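Local coordinates for pyrrolysyl-tRNA synthetase (Desulfitobacterium hafniense, PDB 3DSQ) that charges its cognate tRNA with pyrrolysine, as a class II aminoacyl-tRNA synthetase that works as a homodimer, at the interface of chains A and B. Numbering follows the deposited sequence. Chains: chain A/B, Pyrrolysyl-tRNA synthetase.

Contact 1: the interface of chains A and B. Residues chain A 73-74, 159, 171, 274-277; chain B 93-97, 128, 154.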
loop_
_atom_site.group_PDB
_atom_site.type_symbol
_atom_site.label_atom_id
_atom_site.label_comp_id
_atom_site.label_asym_id
_atom_site.label_seq_id
_atom_site.Cartn_x
_atom_site.Cartn_y
_atom_site.Cartn_z
ATOM N N LEU A 73 -3.175 -0.487 -12.440
ATOM C CA LEU A 73 -2.135 -0.338 -11.429
ATOM C C LEU A 73 -2.027 -1.578 -10.553
ATOM O O LEU A 73 -0.932 -2.090 -10.315
ATOM C CB LEU A 73 -2.394 0.889 -10.549
ATOM C CG LEU A 73 -1.345 1.167 -9.459
ATOM C CD1 LEU A 73 0.041 1.324 -10.076
ATOM C CD2 LEU A 73 -1.733 2.420 -8.694
ATOM N N LEU A 74 -3.161 -2.061 -10.074
ATOM C CA LEU A 74 -3.164 -3.239 -9.220
ATOM C C LEU A 74 -2.800 -4.500 -9.996
ATOM O O LEU A 74 -2.168 -5.405 -9.451
ATOM C CB LEU A 74 -4.534 -3.400 -8.553
ATOM C CG LEU A 74 -4.898 -2.247 -7.613
ATOM C CD1 LEU A 74 -6.232 -2.545 -6.934
ATOM C CD2 LEU A 74 -3.801 -2.062 -6.577
ATOM N N TYR A 159 5.573 9.814 -1.877
ATOM C CA TYR A 159 4.996 11.155 -1.989
ATOM C C TYR A 159 5.996 12.279 -2.245
ATOM O O TYR A 159 7.087 12.269 -1.700
ATOM C CB TYR A 159 4.237 11.491 -0.711
ATOM C CG TYR A 159 3.270 10.431 -0.267
ATOM C CD1 TYR A 159 3.724 9.222 0.279
ATOM C CD2 TYR A 159 1.899 10.632 -0.383
ATOM C CE1 TYR A 159 2.825 8.241 0.700
ATOM C CE2 TYR A 159 0.994 9.666 0.034
ATOM C CZ TYR A 159 1.464 8.478 0.576
ATOM O OH TYR A 159 0.562 7.552 1.028
ATOM N N GLU A 171 0.998 11.521 -5.174
ATOM C CA GLU A 171 0.976 10.125 -4.719
ATOM C C GLU A 171 1.273 9.225 -5.901
ATOM O O GLU A 171 0.502 9.179 -6.861
ATOM C CB GLU A 171 -0.406 9.755 -4.169
ATOM C CG GLU A 171 -0.871 10.608 -3.011
ATOM C CD GLU A 171 -2.133 10.078 -2.372
ATOM O OE1 GLU A 171 -2.207 8.852 -2.100
ATOM O OE2 GLU A 171 -3.047 10.888 -2.134
ATOM N N ALA A 274 -3.631 6.452 -11.822
ATOM C CA ALA A 274 -3.099 6.615 -10.469
ATOM C C ALA A 274 -4.236 6.527 -9.431
ATOM O O ALA A 274 -5.409 6.455 -9.794
ATOM C CB ALA A 274 -2.408 7.966 -10.364
ATOM N N ARG A 275 -3.883 6.506 -8.144
ATOM C CA ARG A 275 -4.885 6.496 -7.072
ATOM C C ARG A 275 -5.689 7.732 -7.401
ATOM O O ARG A 275 -5.112 8.766 -7.725
ATOM C CB ARG A 275 -4.236 6.684 -5.703
ATOM C CG ARG A 275 -3.292 5.590 -5.297
ATOM C CD ARG A 275 -2.608 5.942 -3.986
ATOM N NE ARG A 275 -1.951 4.770 -3.416
ATOM C CZ ARG A 275 -2.549 3.864 -2.646
ATOM N NH1 ARG A 275 -3.833 3.981 -2.335
ATOM N NH2 ARG A 275 -1.853 2.831 -2.193
ATOM N N SER A 276 -7.008 7.652 -7.315
ATOM C CA SER A 276 -7.791 8.803 -7.717
ATOM C C SER A 276 -9.261 8.659 -7.392
ATOM O O SER A 276 -9.747 7.557 -7.146
ATOM C CB SER A 276 -7.616 8.987 -9.231
ATOM O OG SER A 276 -8.445 9.997 -9.756
ATOM N N LEU A 277 -9.961 9.787 -7.386
ATOM C CA LEU A 277 -11.396 9.801 -7.133
ATOM C C LEU A 277 -12.074 10.332 -8.388
ATOM O O LEU A 277 -13.290 10.281 -8.511
ATOM C CB LEU A 277 -11.739 10.704 -5.944
ATOM C CG LEU A 277 -11.237 10.271 -4.564
ATOM C CD1 LEU A 277 -11.730 11.278 -3.533
ATOM C CD2 LEU A 277 -11.746 8.854 -4.226
ATOM N N VAL B 93 -8.360 1.514 -6.063
ATOM C CA VAL B 93 -7.239 2.078 -5.332
ATOM C C VAL B 93 -7.351 3.609 -5.423
ATOM O O VAL B 93 -7.215 4.217 -6.497
ATOM C CB VAL B 93 -5.884 1.557 -5.886
ATOM C CG1 VAL B 93 -5.705 1.933 -7.346
ATOM C CG2 VAL B 93 -4.758 2.095 -5.037
ATOM N N THR B 94 -7.582 4.219 -4.270
ATOM C CA THR B 94 -7.809 5.656 -4.167
ATOM C C THR B 94 -6.773 6.447 -3.351
ATOM O O THR B 94 -5.934 5.876 -2.643
ATOM C CB THR B 94 -9.232 5.901 -3.581
ATOM O OG1 THR B 94 -9.302 5.382 -2.253
ATOM C CG2 THR B 94 -10.300 5.192 -4.422
ATOM N N PRO B 95 -6.825 7.787 -3.433
ATOM C CA PRO B 95 -5.878 8.640 -2.700
ATOM C C PRO B 95 -5.790 8.364 -1.203
ATOM O O PRO B 95 -6.795 8.115 -0.536
ATOM C CB PRO B 95 -6.399 10.055 -2.966
ATOM C CG PRO B 95 -7.101 9.941 -4.273
ATOM C CD PRO B 95 -7.819 8.608 -4.144
ATOM N N THR B 96 -4.577 8.394 -0.676
ATOM C CA THR B 96 -4.400 8.229 0.753
ATOM C C THR B 96 -4.474 9.629 1.375
ATOM O O THR B 96 -4.637 9.766 2.579
ATOM C CB THR B 96 -3.060 7.584 1.093
ATOM O OG1 THR B 96 -2.001 8.407 0.603
ATOM C CG2 THR B 96 -2.965 6.196 0.452
ATOM N N ILE B 97 -4.339 10.666 0.551
ATOM C CA ILE B 97 -4.450 12.044 1.054
ATOM C C ILE B 97 -5.870 12.510 0.714
ATOM O O ILE B 97 -6.247 12.552 -0.451
ATOM C CB ILE B 97 -3.425 13.007 0.377
ATOM C CG1 ILE B 97 -1.998 12.568 0.707
ATOM C CG2 ILE B 97 -3.641 14.465 0.886
ATOM C CD1 ILE B 97 -0.918 13.255 -0.104
ATOM N N ARG B 128 -5.883 9.859 5.080
ATOM C CA ARG B 128 -7.136 9.162 5.344
ATOM C C ARG B 128 -7.056 8.273 6.579
ATOM O O ARG B 128 -6.108 7.515 6.746
ATOM C CB ARG B 128 -7.543 8.304 4.129
ATOM C CG ARG B 128 -6.649 7.096 3.865
ATOM C CD ARG B 128 -7.050 6.388 2.574
ATOM N NE ARG B 128 -6.233 5.204 2.314
ATOM C CZ ARG B 128 -6.179 4.577 1.141
ATOM N NH1 ARG B 128 -6.890 5.026 0.104
ATOM N NH2 ARG B 128 -5.430 3.488 1.011
ATOM N N GLU B 154 -11.608 -2.019 -1.330
ATOM C CA GLU B 154 -10.246 -1.504 -1.385
ATOM C C GLU B 154 -9.472 -2.033 -0.187
ATOM O O GLU B 154 -10.013 -2.207 0.901
ATOM C CB GLU B 154 -10.207 0.045 -1.392
ATOM C CG GLU B 154 -8.759 0.614 -1.488
ATOM C CD GLU B 154 -8.680 2.134 -1.730
ATOM O OE1 GLU B 154 -7.548 2.656 -1.878
ATOM O OE2 GLU B 154 -9.734 2.801 -1.780
HETATM O O HOH W 1 -5.324 1.631 -1.178
#
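The guanidinium of A:Arg275 is clamped between methyls of chain B: CG2 of B:Thr96 lies over one face and CG2 of B:Val93 over the other, both offset toward the rim. NH1 of A:Arg275 donates, in the guanidinium plane, to O of B:Thr94 (2.8 Å, 151° at H). An in-plane water joins A:Arg275 and B:Arg128 to OE1 of B:Glu154, which also forms a long salt bridge with NH1 of A:Arg275 (4.0 Å). B:Arg128 turns a guanidinium face to the same B:Thr96 methyl. At the edge of the A:Tyr159 ring, in plane, OH meets OG1 of B:Thr96 at 2.7 Å. OG1 of B:Thr96 also donates to OE1 of A:Glu171 (2.7 Å) from above the carboxylate plane, while B:Thr96 N takes the syn lone pair of OE1 (2.8 Å, 171° at H). OE2 of A:Glu171 accepts from B:Ile97 N at 3.0 Å. An alanine here removes the acceptor of two amides and of one of the threonine hydroxyl's bonds, and would probably loosen the loop. B:Glu154 holds the loop within chain B, its OE1 accepting from B:Thr94 N at 2.9 Å. The loop ends class II motif 1, with B:Pro95 its conserved proline, and lies against strands 150-159 and 171-180 of chain A.

Contact 2: the interface of chains A and B. Residues chain A 96-97, 120-121, 127, 159; chain B 97, 119, 121, 127, 159.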
loop_
_atom_site.group_PDB
_atom_site.type_symbol
_atom_site.label_atom_id
_atom_site.label_comp_id
_atom_site.label_asym_id
_atom_site.label_seq_id
_atom_site.Cartn_x
_atom_site.Cartn_y
_atom_site.Cartn_z
ATOM N N THR A 96 5.491 4.048 5.271
ATOM C CA THR A 96 5.403 5.130 4.305
ATOM C C THR A 96 5.770 6.430 5.037
ATOM O O THR A 96 5.904 7.487 4.432
ATOM C CB THR A 96 3.985 5.265 3.713
ATOM O OG1 THR A 96 3.043 5.496 4.769
ATOM C CG2 THR A 96 3.598 3.988 2.956
ATOM N N ILE A 97 5.914 6.349 6.354
ATOM C CA ILE A 97 6.306 7.520 7.139
ATOM C C ILE A 97 7.752 7.277 7.543
ATOM O O ILE A 97 8.048 6.285 8.191
ATOM C CB ILE A 97 5.454 7.671 8.426
ATOM C CG1 ILE A 97 3.989 7.919 8.055
ATOM C CG2 ILE A 97 5.993 8.831 9.288
ATOM C CD1 ILE A 97 3.050 7.983 9.246
ATOM N N TRP A 120 5.705 17.011 5.281
ATOM C CA TRP A 120 6.065 16.745 6.667
ATOM C C TRP A 120 4.838 16.543 7.550
ATOM O O TRP A 120 3.814 17.199 7.354
ATOM C CB TRP A 120 6.930 17.886 7.220
ATOM C CG TRP A 120 8.254 18.014 6.526
ATOM C CD1 TRP A 120 8.540 18.791 5.446
ATOM C CD2 TRP A 120 9.451 17.285 6.823
ATOM N NE1 TRP A 120 9.839 18.595 5.047
ATOM C CE2 TRP A 120 10.422 17.673 5.875
ATOM C CE3 TRP A 120 9.797 16.341 7.799
ATOM C CZ2 TRP A 120 11.718 17.148 5.867
ATOM C CZ3 TRP A 120 11.083 15.821 7.797
ATOM C CH2 TRP A 120 12.031 16.227 6.833
ATOM N N LEU A 121 4.928 15.609 8.497
ATOM C CA LEU A 121 3.825 15.364 9.426
ATOM C C LEU A 121 4.131 16.200 10.668
ATOM O O LEU A 121 3.237 16.600 11.402
ATOM C CB LEU A 121 3.719 13.878 9.805
ATOM C CG LEU A 121 3.491 12.833 8.700
ATOM C CD1 LEU A 121 2.764 11.628 9.305
ATOM C CD2 LEU A 121 2.662 13.413 7.571
ATOM N N LEU A 127 6.352 11.937 4.723
ATOM C CA LEU A 127 5.952 10.858 3.845
ATOM C C LEU A 127 7.158 10.564 2.955
ATOM O O LEU A 127 7.767 11.486 2.378
ATOM C CB LEU A 127 4.744 11.285 3.010
ATOM C CG LEU A 127 3.489 11.569 3.840
ATOM C CD1 LEU A 127 2.351 12.023 2.945
ATOM C CD2 LEU A 127 3.100 10.305 4.611
ATOM N N TYR A 159 5.573 9.814 -1.877
ATOM C CA TYR A 159 4.996 11.155 -1.989
ATOM C C TYR A 159 5.996 12.279 -2.245
ATOM O O TYR A 159 7.087 12.269 -1.700
ATOM C CB TYR A 159 4.237 11.491 -0.711
ATOM C CG TYR A 159 3.270 10.431 -0.267
ATOM C CD1 TYR A 159 3.724 9.222 0.279
ATOM C CD2 TYR A 159 1.899 10.632 -0.383
ATOM C CE1 TYR A 159 2.825 8.241 0.700
ATOM C CE2 TYR A 159 0.994 9.666 0.034
ATOM C CZ TYR A 159 1.464 8.478 0.576
ATOM O OH TYR A 159 0.562 7.552 1.028
ATOM N N ILE B 97 -4.339 10.666 0.551
ATOM C CA ILE B 97 -4.450 12.044 1.054
ATOM C C ILE B 97 -5.870 12.510 0.714
ATOM O O ILE B 97 -6.247 12.552 -0.451
ATOM C CB ILE B 97 -3.425 13.007 0.377
ATOM C CG1 ILE B 97 -1.998 12.568 0.707
ATOM C CG2 ILE B 97 -3.641 14.465 0.886
ATOM C CD1 ILE B 97 -0.918 13.255 -0.104
ATOM N N PHE B 119 -3.688 12.622 10.901
ATOM C CA PHE B 119 -2.451 13.313 10.616
ATOM C C PHE B 119 -2.742 14.345 9.533
ATOM O O PHE B 119 -2.998 13.988 8.378
ATOM C CB PHE B 119 -1.381 12.349 10.104
ATOM C CG PHE B 119 -0.867 11.397 11.142
ATOM C CD1 PHE B 119 -1.310 10.077 11.175
ATOM C CD2 PHE B 119 0.091 11.809 12.067
ATOM C CE1 PHE B 119 -0.804 9.176 12.114
ATOM C CE2 PHE B 119 0.605 10.915 13.011
ATOM C CZ PHE B 119 0.157 9.595 13.033
ATOM N N LEU B 121 -1.775 17.508 7.005
ATOM C CA LEU B 121 -0.623 17.927 6.220
ATOM C C LEU B 121 -0.630 19.453 6.148
ATOM O O LEU B 121 0.406 20.082 6.005
ATOM C CB LEU B 121 -0.693 17.339 4.809
ATOM C CG LEU B 121 -0.786 15.806 4.716
ATOM C CD1 LEU B 121 -0.425 15.378 3.295
ATOM C CD2 LEU B 121 0.161 15.153 5.708
ATOM N N LEU B 127 -4.113 12.683 6.031
ATOM C CA LEU B 127 -4.009 11.291 5.624
ATOM C C LEU B 127 -5.311 10.607 6.013
ATOM O O LEU B 127 -5.798 10.760 7.138
ATOM C CB LEU B 127 -2.824 10.611 6.323
ATOM C CG LEU B 127 -1.443 11.096 5.880
ATOM C CD1 LEU B 127 -0.343 10.388 6.654
ATOM C CD2 LEU B 127 -1.299 10.847 4.386
ATOM N N TYR B 159 -4.335 5.796 8.319
ATOM C CA TYR B 159 -3.519 6.348 9.380
ATOM C C TYR B 159 -4.318 7.024 10.490
ATOM O O TYR B 159 -5.270 7.757 10.228
ATOM C CB TYR B 159 -2.569 7.396 8.803
ATOM C CG TYR B 159 -1.783 6.976 7.586
ATOM C CD1 TYR B 159 -2.397 6.849 6.334
ATOM C CD2 TYR B 159 -0.406 6.757 7.672
ATOM C CE1 TYR B 159 -1.655 6.520 5.201
ATOM C CE2 TYR B 159 0.342 6.428 6.550
ATOM C CZ TYR B 159 -0.280 6.315 5.319
ATOM O OH TYR B 159 0.485 6.057 4.206
HETATM O O HOH W 2 0.275 5.155 1.787
#
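This centre of the homodimer of a class II aminoacyl-tRNA synthetase brings equivalent residues of the two chains together near the two-fold axis. Its polar part is built on the two tyrosine hydroxyls, which point at each other tip to tip. OH of A:Tyr159 lies 3.5 Å from OH of B:Tyr159, and a shared water joins them. The water lies in plane at the edge of both rings, 2.6 Å from OH of B:Tyr159. OH of B:Tyr159 also pairs with OG1 of A:Thr96 at 2.7 Å, a hydrogen bond in which either oxygen may be the donor; OG1 lies in the plane of the B:Tyr159 ring, at its edge. The A:Thr96 hydroxyl occupies the crowded position between backbone N and carbonyl carbon (chi1 59°), which points it at the phenol.

Apolar packing surrounds this. A:Leu127 and B:Leu127 reach toward each other tip to tip, with CD2 of A:Leu127 4.0 Å from CD1 of B:Leu127. Each leucine also lays CD1 over a face of the tyrosine in its own chain, over the ring centre in B:Tyr159 and toward the rim in A:Tyr159. A:Leu121 and B:Leu121 run parallel and touch through their CD2 methyls at 3.6 Å. The other branch of A:Leu121, CD1, crosses obliquely to B:Phe119 and meets CD2 of that ring at 3.8 Å. Finally, A:Ile97 presents CD1 tip to tip to CD2 of B:Tyr159 at 4.0 Å.

Contact 3: the interface of chains A and B. Residues chain A 85, 89-93; chain B 64, 69-71, 74.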
loop_
_atom_site.group_PDB
_atom_site.type_symbol
_atom_site.label_atom_id
_atom_site.label_comp_id
_atom_site.label_asym_id
_atom_site.label_seq_id
_atom_site.Cartn_x
_atom_site.Cartn_y
_atom_site.Cartn_z
ATOM N N HIS A 85 9.261 -12.703 -7.651
ATOM C CA HIS A 85 9.301 -13.802 -6.696
ATOM C C HIS A 85 9.948 -14.991 -7.428
ATOM O O HIS A 85 10.664 -15.789 -6.829
ATOM C CB HIS A 85 7.886 -14.180 -6.246
ATOM C CG HIS A 85 7.186 -13.113 -5.465
ATOM N ND1 HIS A 85 5.810 -13.007 -5.420
ATOM C CD2 HIS A 85 7.664 -12.127 -4.668
ATOM C CE1 HIS A 85 5.473 -12.002 -4.631
ATOM N NE2 HIS A 85 6.579 -11.451 -4.160
ATOM N N PHE A 89 13.543 -12.922 -5.535
ATOM C CA PHE A 89 13.489 -11.673 -4.773
ATOM C C PHE A 89 12.455 -11.737 -3.661
ATOM O O PHE A 89 11.302 -12.105 -3.897
ATOM C CB PHE A 89 13.156 -10.483 -5.672
ATOM C CG PHE A 89 14.233 -10.142 -6.642
ATOM C CD1 PHE A 89 14.435 -10.922 -7.779
ATOM C CD2 PHE A 89 15.059 -9.044 -6.422
ATOM C CE1 PHE A 89 15.443 -10.608 -8.680
ATOM C CE2 PHE A 89 16.074 -8.724 -7.318
ATOM C CZ PHE A 89 16.265 -9.506 -8.450
ATOM N N VAL A 90 12.870 -11.387 -2.450
ATOM C CA VAL A 90 11.951 -11.371 -1.331
ATOM C C VAL A 90 11.280 -9.992 -1.315
ATOM O O VAL A 90 11.955 -8.968 -1.349
ATOM C CB VAL A 90 12.689 -11.583 -0.004
ATOM C CG1 VAL A 90 11.721 -11.376 1.166
ATOM C CG2 VAL A 90 13.283 -12.991 0.038
ATOM N N GLN A 91 9.954 -9.972 -1.287
ATOM C CA GLN A 91 9.228 -8.716 -1.266
ATOM C C GLN A 91 9.048 -8.216 0.174
ATOM O O GLN A 91 8.788 -8.994 1.092
ATOM C CB GLN A 91 7.861 -8.878 -1.922
ATOM C CG GLN A 91 7.138 -7.552 -2.161
ATOM C CD GLN A 91 5.829 -7.728 -2.902
ATOM O OE1 GLN A 91 5.154 -6.751 -3.237
ATOM N NE2 GLN A 91 5.456 -8.984 -3.165
ATOM N N VAL A 92 9.203 -6.913 0.365
ATOM C CA VAL A 92 9.031 -6.339 1.692
ATOM C C VAL A 92 8.050 -5.190 1.639
ATOM O O VAL A 92 7.780 -4.635 0.576
ATOM C CB VAL A 92 10.358 -5.830 2.274
ATOM C CG1 VAL A 92 11.364 -6.987 2.357
ATOM C CG2 VAL A 92 10.904 -4.685 1.408
ATOM N N VAL A 93 7.503 -4.856 2.797
ATOM C CA VAL A 93 6.550 -3.779 2.914
ATOM C C VAL A 93 6.961 -2.995 4.176
ATOM O O VAL A 93 6.904 -3.485 5.315
ATOM C CB VAL A 93 5.095 -4.351 2.971
ATOM C CG1 VAL A 93 4.937 -5.285 4.155
ATOM C CG2 VAL A 93 4.090 -3.224 3.010
ATOM N N LEU B 64 10.691 -17.642 4.551
ATOM C CA LEU B 64 10.403 -16.444 3.780
ATOM C C LEU B 64 11.377 -16.258 2.617
ATOM O O LEU B 64 10.965 -15.930 1.509
ATOM C CB LEU B 64 10.431 -15.224 4.720
ATOM C CG LEU B 64 10.371 -13.783 4.205
ATOM C CD1 LEU B 64 11.716 -13.406 3.669
ATOM C CD2 LEU B 64 9.295 -13.622 3.149
ATOM N N HIS B 69 8.801 -15.770 -0.244
ATOM C CA HIS B 69 9.285 -14.603 -0.977
ATOM C C HIS B 69 8.472 -13.346 -0.655
ATOM O O HIS B 69 8.666 -12.296 -1.273
ATOM C CB HIS B 69 9.259 -14.868 -2.484
ATOM C CG HIS B 69 10.221 -15.929 -2.924
ATOM N ND1 HIS B 69 11.584 -15.807 -2.764
ATOM C CD2 HIS B 69 10.015 -17.139 -3.498
ATOM C CE1 HIS B 69 12.178 -16.895 -3.221
ATOM N NE2 HIS B 69 11.250 -17.718 -3.672
ATOM N N ARG B 70 7.564 -13.458 0.311
ATOM C CA ARG B 70 6.752 -12.323 0.735
ATOM C C ARG B 70 6.166 -12.545 2.119
ATOM O O ARG B 70 5.773 -13.661 2.474
ATOM C CB ARG B 70 5.619 -12.056 -0.256
ATOM C CG ARG B 70 4.582 -13.147 -0.313
ATOM C CD ARG B 70 3.676 -12.936 -1.496
ATOM N NE ARG B 70 2.647 -13.963 -1.597
ATOM C CZ ARG B 70 1.731 -13.995 -2.557
ATOM N NH1 ARG B 70 1.731 -13.058 -3.496
ATOM N NH2 ARG B 70 0.805 -14.945 -2.568
ATOM N N PRO B 71 6.095 -11.471 2.924
ATOM C CA PRO B 71 5.557 -11.532 4.281
ATOM C C PRO B 71 4.048 -11.738 4.308
ATOM O O PRO B 71 3.361 -11.510 3.309
ATOM C CB PRO B 71 5.986 -10.195 4.877
ATOM C CG PRO B 71 5.925 -9.282 3.698
ATOM C CD PRO B 71 6.575 -10.110 2.613
ATOM N N LEU B 74 1.415 -9.184 2.895
ATOM C CA LEU B 74 1.290 -9.178 1.445
ATOM C C LEU B 74 0.629 -10.443 0.912
ATOM O O LEU B 74 -0.114 -10.397 -0.065
ATOM C CB LEU B 74 2.664 -8.988 0.791
ATOM C CG LEU B 74 3.293 -7.602 1.012
ATOM C CD1 LEU B 74 4.660 -7.543 0.343
ATOM C CD2 LEU B 74 2.371 -6.516 0.454
#
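This is a mixed main-chain and side-chain interface of the homodimer, where class II motif 1 of chain A, here the end of helix 72-85 and the segment A:Phe89 to A:Val93, meets the turn between helices 39-68 and 72-85 of chain B, tying these parts of the subunits together. The polar link is the amide N of A:Gln91 donating to the carbonyl O of B:His69, nearly straight (2.7 Å, 178° at H), although the donor stands 34° above the carbonyl plane. B:His69 has positive phi, which may help to present this oxygen.

A:His85 and B:His69 pass antiparallel: CD2 of the A:His85 ring lies 3.9 Å from CB of B:His69, while the carbonyl O of A:His85 stands over one face of the B:His69 ring, toward its rim. A:His85 also puts CE1 3.7 Å from CD of B:Arg70; the side chains cross at about a right angle, imidazole and guanidinium planes 84° apart. An alanine here removes the imidazole that packs on B:His69 and the B:Arg70 methylenes, and would probably leave this turn less firmly held.

A:Gln91, with CG anti to the backbone N and the rest extended, crosses B:Leu74 at about a right angle. CD1 of B:Leu74 lies 3.5 Å from CD of A:Gln91 and stands over a face of the carboxamide. Nearby, CG1 of A:Val93 lies 4.1 Å from CG of B:Pro71, and CG1 of A:Val90 crosses obliquely onto the B:Leu64 methyls.

Contact 4: the interface of chains A and B. Residues chain A 61, 277, 285-286; chain B 138, 141-142, 145.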
loop_
_atom_site.group_PDB
_atom_site.type_symbol
_atom_site.label_atom_id
_atom_site.label_comp_id
_atom_site.label_asym_id
_atom_site.label_seq_id
_atom_site.Cartn_x
_atom_site.Cartn_y
_atom_site.Cartn_z
ATOM N N LEU A 61 -14.675 0.387 -18.908
ATOM C CA LEU A 61 -15.051 0.145 -17.520
ATOM C C LEU A 61 -15.797 -1.172 -17.384
ATOM O O LEU A 61 -15.862 -1.751 -16.297
ATOM C CB LEU A 61 -15.905 1.295 -16.980
ATOM C CG LEU A 61 -15.104 2.568 -16.665
ATOM C CD1 LEU A 61 -16.047 3.701 -16.283
ATOM C CD2 LEU A 61 -14.114 2.279 -15.534
ATOM N N LEU A 277 -9.961 9.787 -7.386
ATOM C CA LEU A 277 -11.396 9.801 -7.133
ATOM C C LEU A 277 -12.074 10.332 -8.388
ATOM O O LEU A 277 -13.290 10.281 -8.511
ATOM C CB LEU A 277 -11.739 10.704 -5.944
ATOM C CG LEU A 277 -11.237 10.271 -4.564
ATOM C CD1 LEU A 277 -11.730 11.278 -3.533
ATOM C CD2 LEU A 277 -11.746 8.854 -4.226
ATOM N N LEU A 285 -14.235 9.565 -14.720
ATOM C CA LEU A 285 -15.545 9.173 -14.206
ATOM C C LEU A 285 -16.811 9.956 -14.552
ATOM O O LEU A 285 -17.901 9.396 -14.455
ATOM C CB LEU A 285 -15.461 9.005 -12.690
ATOM C CG LEU A 285 -14.566 7.850 -12.231
ATOM C CD1 LEU A 285 -14.430 7.886 -10.731
ATOM C CD2 LEU A 285 -15.157 6.518 -12.687
ATOM N N ASN A 286 -16.714 11.228 -14.923
ATOM C CA ASN A 286 -17.934 11.945 -15.276
ATOM C C ASN A 286 -18.342 11.475 -16.675
ATOM O O ASN A 286 -18.481 12.262 -17.605
ATOM C CB ASN A 286 -17.723 13.462 -15.230
ATOM C CG ASN A 286 -16.651 13.930 -16.169
ATOM O OD1 ASN A 286 -15.503 13.506 -16.079
ATOM N ND2 ASN A 286 -17.019 14.815 -17.085
ATOM N N LEU B 138 -16.740 6.970 -4.946
ATOM C CA LEU B 138 -16.821 6.035 -6.064
ATOM C C LEU B 138 -18.239 5.492 -6.235
ATOM O O LEU B 138 -18.679 5.226 -7.351
ATOM C CB LEU B 138 -15.831 4.882 -5.876
ATOM C CG LEU B 138 -14.354 5.257 -6.026
ATOM C CD1 LEU B 138 -13.517 4.002 -6.234
ATOM C CD2 LEU B 138 -14.185 6.172 -7.217
ATOM N N GLU B 141 -20.245 7.905 -8.219
ATOM C CA GLU B 141 -19.838 7.947 -9.625
ATOM C C GLU B 141 -20.250 6.673 -10.368
ATOM O O GLU B 141 -20.836 6.734 -11.448
ATOM C CB GLU B 141 -18.317 8.113 -9.748
ATOM C CG GLU B 141 -17.737 9.377 -9.121
ATOM C CD GLU B 141 -18.200 10.645 -9.812
ATOM O OE1 GLU B 141 -18.029 10.759 -11.047
ATOM O OE2 GLU B 141 -18.734 11.533 -9.116
ATOM N N LEU B 142 -19.938 5.522 -9.784
ATOM C CA LEU B 142 -20.253 4.244 -10.408
ATOM C C LEU B 142 -21.746 3.959 -10.563
ATOM O O LEU B 142 -22.159 3.338 -11.546
ATOM C CB LEU B 142 -19.567 3.111 -9.633
ATOM C CG LEU B 142 -18.034 3.143 -9.731
ATOM C CD1 LEU B 142 -17.433 1.975 -8.971
ATOM C CD2 LEU B 142 -17.610 3.100 -11.202
ATOM N N LEU B 145 -23.125 4.813 -13.854
ATOM C CA LEU B 145 -22.659 4.081 -15.026
ATOM C C LEU B 145 -22.953 2.589 -14.954
ATOM O O LEU B 145 -23.010 1.906 -15.979
ATOM C CB LEU B 145 -21.147 4.260 -15.181
ATOM C CG LEU B 145 -20.563 5.670 -15.266
ATOM C CD1 LEU B 145 -19.056 5.598 -15.094
ATOM C CD2 LEU B 145 -20.936 6.304 -16.598
#
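A:Leu285, near the C-terminus of this class II synthetase subunit, forms the heart of an apolar patch against helix 132-142 of chain B. It meets that helix through one branch: CD1 lies 3.9 Å from CD2 of B:Leu138, the two side chains crossing at about a right angle. CD1 of A:Leu285 is also 4.0 Å from CG of B:Glu141, so the aliphatic part of the glutamate extends the greasy surface begun by B:Leu138. Closer to the backbone, CB of A:Leu285 lies 3.5 Å from the carboxylate OE1 of B:Glu141, a van der Waals contact. No hydrogen bond or salt bridge crosses here, so the patch rests on packing.

A second piece lies beyond the end of the helix. B:Leu145, in the following loop, offers CD1 to CD1 of A:Leu61 on helix 39-68 at 3.8 Å, their side chains crossing obliquely.

The torsions set these groups in place. B:Glu141 has CG anti to the carbonyl carbon and then bends at chi2 (-66°) instead of running straight out, which brings its carboxylate back beside A:Leu285. A:Leu285 also has CG anti to the carbonyl carbon but continues with chi2 near 173°, sending CD1 toward the helix. B:Leu138 and B:Glu141, three positions apart on helix 132-142, present their side chains to the same leucine. At the margins, A:Leu277 and B:Leu142 stand further off, with CD2 of B:Leu142 4.5 Å from CD2 of A:Leu285.

Contacts 1 and 2 are neighbours, the centres of their C-alpha atoms about 13 Å apart, and share A:Tyr159 and B:Ile97, so the polar loop contact runs directly into the centre of the dimer. Contact 4 lies about 15 Å from contact 1 and shares A:Leu277 with it, extending the same surface toward the C-terminal segment. Contact 3 is more remote, about 22 Å from contact 1 and 33 Å from contact 4, yet helix 72-85 supplies residues to both contacts 1 and 3. Because the interface is two-fold symmetric, each contact recurs with chains exchanged, spreading subunit association over one long surface and the more distant contact 3.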